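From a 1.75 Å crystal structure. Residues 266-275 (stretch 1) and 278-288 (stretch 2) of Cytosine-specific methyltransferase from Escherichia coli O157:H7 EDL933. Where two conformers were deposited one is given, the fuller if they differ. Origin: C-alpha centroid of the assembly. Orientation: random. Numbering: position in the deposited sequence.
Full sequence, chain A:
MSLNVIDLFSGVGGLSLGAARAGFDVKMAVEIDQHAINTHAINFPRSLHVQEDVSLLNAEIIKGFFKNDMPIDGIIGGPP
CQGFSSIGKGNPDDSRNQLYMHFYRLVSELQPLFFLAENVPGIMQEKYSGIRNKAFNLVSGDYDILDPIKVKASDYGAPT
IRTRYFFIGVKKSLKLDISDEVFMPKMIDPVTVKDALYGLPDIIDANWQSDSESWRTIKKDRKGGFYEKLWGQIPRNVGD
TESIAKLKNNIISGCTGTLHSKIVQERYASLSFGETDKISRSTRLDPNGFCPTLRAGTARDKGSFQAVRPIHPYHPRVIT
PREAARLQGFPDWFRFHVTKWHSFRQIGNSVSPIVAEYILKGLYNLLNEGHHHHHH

Stretch 1 266-275: ERYASLSFGE
Stretch 2 (278-288) KISRSTRLDPN

Residues 266-269 of stretch 1 continue a helix that begins earlier in the chain, phi/psi near -65/-40, and the backbone then leaves it. L271 (-73/133) and S272 (-81/160) are extended, and a type II turn from S272 to E275 follows, closed by E275 N to S272 O at 2.9 Å. G274 occupies the turn at 82/-8, where a CB would be jammed against the preceding carbonyl oxygen; glycine avoids this. In stretch 2, residues 278-280 have helical angles, R281 turns at 70/5, and 282-286 run extended, antiparallel to 273-275: F273 lies by D286 (CA-CA 4.6 Å), G274 by R284 (5.1 Å) and E275 by T283 (5.4 Å). Two backbone hydrogen bonds fix this register, G274 N to R284 O (2.9 Å) and R284 N to E275 O (2.8 Å), and T283 CA adds a CA-H...O contact to E275 O at 3.3 Å.

R284, buried and pointing toward stretch 1, dominates the 734 Å² interface. Its long side chain (chi1 171°, chi2 159°, chi3 -95°, chi4 174°) reaches the backbone carbonyl of L271, and R284 NH1 donates to L271 O at 2.9 Å, near the guanidinium plane. Y268 O also lies 3.0 Å from R284 NH1, but over the guanidinium face, too poorly angled for a hydrogen bond.

F273 (m, chi2 -34°) lays its ring on P287, whose CD sits 3.4 Å from the F273 ring centroid in a CH-pi contact 10° off the ring normal, over the face. L285 O is buried nearby without a partner.

E275 (t, t) is used twice: OE1 accepts from S272 N at 3.0 Å, bracing the turn, while OE2 forms a long salt bridge with K278 NZ at 4.0 Å. Farther back, R267 NH2 approaches I279 CG2, over the guanidinium face, at 3.8 Å. A water donates to S282 OG (2.7 Å) and bonds weakly with Y268 OH (3.4 Å).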

# COMPACT_ATOMS: atom_id res chain seq x y z
N GLU A 266 -20.21 14.32 21.51
CA GLU A 266 -20.62 13.69 22.77
C GLU A 266 -20.93 12.21 22.57
O GLU A 266 -20.62 11.37 23.41
CB GLU A 266 -21.80 14.45 23.39
CG GLU A 266 -21.36 15.62 24.28
CD GLU A 266 -22.42 16.72 24.45
OE1 GLU A 266 -23.59 16.53 24.03
OE2 GLU A 266 -22.07 17.78 25.01
N ARG A 267 -21.51 11.89 21.43
CA ARG A 267 -21.77 10.53 21.07
C ARG A 267 -20.45 9.74 20.92
O ARG A 267 -20.36 8.62 21.42
CB ARG A 267 -22.55 10.51 19.77
CG ARG A 267 -23.63 9.48 19.71
CD ARG A 267 -24.51 9.73 18.53
NE ARG A 267 -23.82 9.51 17.27
CZ ARG A 267 -23.95 10.30 16.21
NH1 ARG A 267 -24.73 11.37 16.27
NH2 ARG A 267 -23.28 10.04 15.09
N TYR A 268 -19.44 10.34 20.28
CA TYR A 268 -18.15 9.67 20.11
C TYR A 268 -17.41 9.53 21.44
O TYR A 268 -16.80 8.48 21.71
CB TYR A 268 -17.24 10.40 19.11
CG TYR A 268 -17.69 10.39 17.67
CD1 TYR A 268 -18.73 9.57 17.22
CD2 TYR A 268 -17.05 11.20 16.73
CE1 TYR A 268 -19.12 9.57 15.89
CE2 TYR A 268 -17.44 11.19 15.37
CZ TYR A 268 -18.47 10.37 14.98
OH TYR A 268 -18.85 10.39 13.67
N ALA A 269 -17.46 10.57 22.27
CA ALA A 269 -16.87 10.51 23.62
C ALA A 269 -17.44 9.36 24.44
O ALA A 269 -16.77 8.83 25.31
CB ALA A 269 -17.07 11.82 24.35
N SER A 270 -18.68 8.97 24.14
CA SER A 270 -19.34 7.95 24.94
C SER A 270 -19.04 6.53 24.45
O SER A 270 -19.39 5.56 25.12
CB SER A 270 -20.84 8.23 25.02
OG SER A 270 -21.07 9.40 25.78
N LEU A 271 -18.34 6.41 23.32
CA LEU A 271 -18.04 5.08 22.78
C LEU A 271 -16.96 4.35 23.59
O LEU A 271 -15.94 4.93 23.98
CB LEU A 271 -17.66 5.17 21.29
CG LEU A 271 -18.74 5.64 20.32
CD1 LEU A 271 -18.17 5.78 18.92
CD2 LEU A 271 -19.96 4.69 20.29
N SER A 272 -17.22 3.09 23.91
CA SER A 272 -16.18 2.26 24.51
C SER A 272 -15.29 1.74 23.38
O SER A 272 -15.69 1.72 22.21
CB SER A 272 -16.80 1.09 25.31
OG SER A 272 -17.42 1.53 26.51
N PHE A 273 -14.08 1.32 23.73
CA PHE A 273 -13.17 0.70 22.76
C PHE A 273 -13.87 -0.39 21.93
O PHE A 273 -14.61 -1.23 22.46
CB PHE A 273 -11.98 0.12 23.49
CG PHE A 273 -11.20 1.12 24.30
CD1 PHE A 273 -11.07 2.44 23.87
CD2 PHE A 273 -10.55 0.74 25.46
CE1 PHE A 273 -10.31 3.36 24.62
CE2 PHE A 273 -9.80 1.66 26.21
CZ PHE A 273 -9.69 2.97 25.79
N GLY A 274 -13.70 -0.35 20.61
CA GLY A 274 -14.31 -1.34 19.74
C GLY A 274 -15.76 -1.12 19.40
O GLY A 274 -16.32 -1.84 18.55
N GLU A 275 -16.40 -0.13 20.03
CA GLU A 275 -17.83 0.10 19.80
C GLU A 275 -18.11 0.84 18.51
O GLU A 275 -17.45 1.83 18.18
CB GLU A 275 -18.45 0.84 21.00
CG GLU A 275 -19.97 0.75 21.07
CD GLU A 275 -20.58 1.56 22.21
OE1 GLU A 275 -19.87 1.91 23.19
OE2 GLU A 275 -21.79 1.84 22.11
N LYS A 278 -23.94 3.58 16.59
CA LYS A 278 -25.17 3.06 15.97
C LYS A 278 -25.59 3.94 14.80
O LYS A 278 -26.04 3.43 13.77
CB LYS A 278 -26.33 2.93 16.98
CG LYS A 278 -26.35 1.63 17.83
CD LYS A 278 -25.12 1.46 18.73
CE LYS A 278 -25.22 0.22 19.60
NZ LYS A 278 -23.90 -0.49 19.71
N ILE A 279 -25.39 5.25 14.94
CA ILE A 279 -25.82 6.23 13.94
C ILE A 279 -24.87 6.39 12.73
O ILE A 279 -25.31 6.22 11.59
CB ILE A 279 -26.20 7.59 14.60
CG1 ILE A 279 -27.46 7.41 15.46
CG2 ILE A 279 -26.43 8.67 13.55
CD1 ILE A 279 -27.58 8.38 16.63
N SER A 280 -23.60 6.70 12.97
CA SER A 280 -22.66 6.95 11.86
C SER A 280 -22.00 5.68 11.32
O SER A 280 -21.43 5.68 10.22
CB SER A 280 -21.58 7.97 12.25
OG SER A 280 -20.62 7.41 13.13
N ARG A 281 -22.07 4.61 12.11
CA ARG A 281 -21.42 3.31 11.82
C ARG A 281 -19.89 3.32 11.93
O ARG A 281 -19.23 2.33 11.62
CB ARG A 281 -21.88 2.70 10.49
CG ARG A 281 -22.94 1.63 10.65
CD ARG A 281 -23.27 0.98 9.31
NE ARG A 281 -24.38 1.67 8.65
CZ ARG A 281 -24.26 2.58 7.69
NH1 ARG A 281 -25.36 3.12 7.16
NH2 ARG A 281 -23.06 2.97 7.25
N SER A 282 -19.33 4.44 12.37
CA SER A 282 -17.92 4.52 12.67
C SER A 282 -17.64 3.77 13.96
O SER A 282 -18.46 3.76 14.88
CB SER A 282 -17.49 5.98 12.79
OG SER A 282 -17.15 6.54 11.53
N THR A 283 -16.47 3.14 14.04
CA THR A 283 -16.13 2.32 15.17
C THR A 283 -14.96 2.91 15.88
O THR A 283 -13.96 3.25 15.25
CB THR A 283 -15.77 0.87 14.74
OG1 THR A 283 -16.87 0.29 14.05
CG2 THR A 283 -15.42 0.02 15.94
N ARG A 284 -15.06 3.03 17.20
CA ARG A 284 -13.91 3.45 17.98
C ARG A 284 -12.82 2.39 18.02
O ARG A 284 -13.09 1.21 18.28
CB ARG A 284 -14.32 3.89 19.39
CG ARG A 284 -13.18 4.15 20.36
CD ARG A 284 -13.61 5.05 21.49
NE ARG A 284 -13.30 6.46 21.22
CZ ARG A 284 -13.67 7.47 22.00
NH1 ARG A 284 -14.40 7.24 23.09
NH2 ARG A 284 -13.32 8.71 21.67
N LEU A 285 -11.59 2.82 17.73
CA LEU A 285 -10.42 1.96 17.82
C LEU A 285 -10.16 1.53 19.25
O LEU A 285 -10.37 2.30 20.20
CB LEU A 285 -9.18 2.68 17.31
CG LEU A 285 -9.16 3.01 15.80
CD1 LEU A 285 -8.13 4.05 15.46
CD2 LEU A 285 -8.88 1.74 15.01
N ASP A 286 -9.70 0.29 19.40
CA ASP A 286 -9.22 -0.21 20.68
C ASP A 286 -7.74 0.03 20.66
O ASP A 286 -7.03 -0.46 19.77
CB ASP A 286 -9.57 -1.71 20.80
CG ASP A 286 -9.05 -2.37 22.09
OD1 ASP A 286 -8.24 -1.81 22.88
OD2 ASP A 286 -9.45 -3.53 22.29
N PRO A 287 -7.24 0.77 21.66
CA PRO A 287 -5.81 1.10 21.71
C PRO A 287 -4.88 -0.12 21.83
O PRO A 287 -3.71 -0.04 21.44
CB PRO A 287 -5.69 1.99 22.95
CG PRO A 287 -6.92 1.75 23.73
CD PRO A 287 -7.99 1.34 22.81
N ASN A 288 -5.39 -1.21 22.40
CA ASN A 288 -4.62 -2.46 22.51
C ASN A 288 -5.00 -3.47 21.43
O ASN A 288 -4.61 -4.63 21.48
CB ASN A 288 -4.80 -3.06 23.92
CG ASN A 288 -4.25 -2.15 25.01
OD1 ASN A 288 -3.09 -1.71 24.99
ND2 ASN A 288 -5.10 -1.85 25.98
O HOH W 1 -18.03 8.93 10.73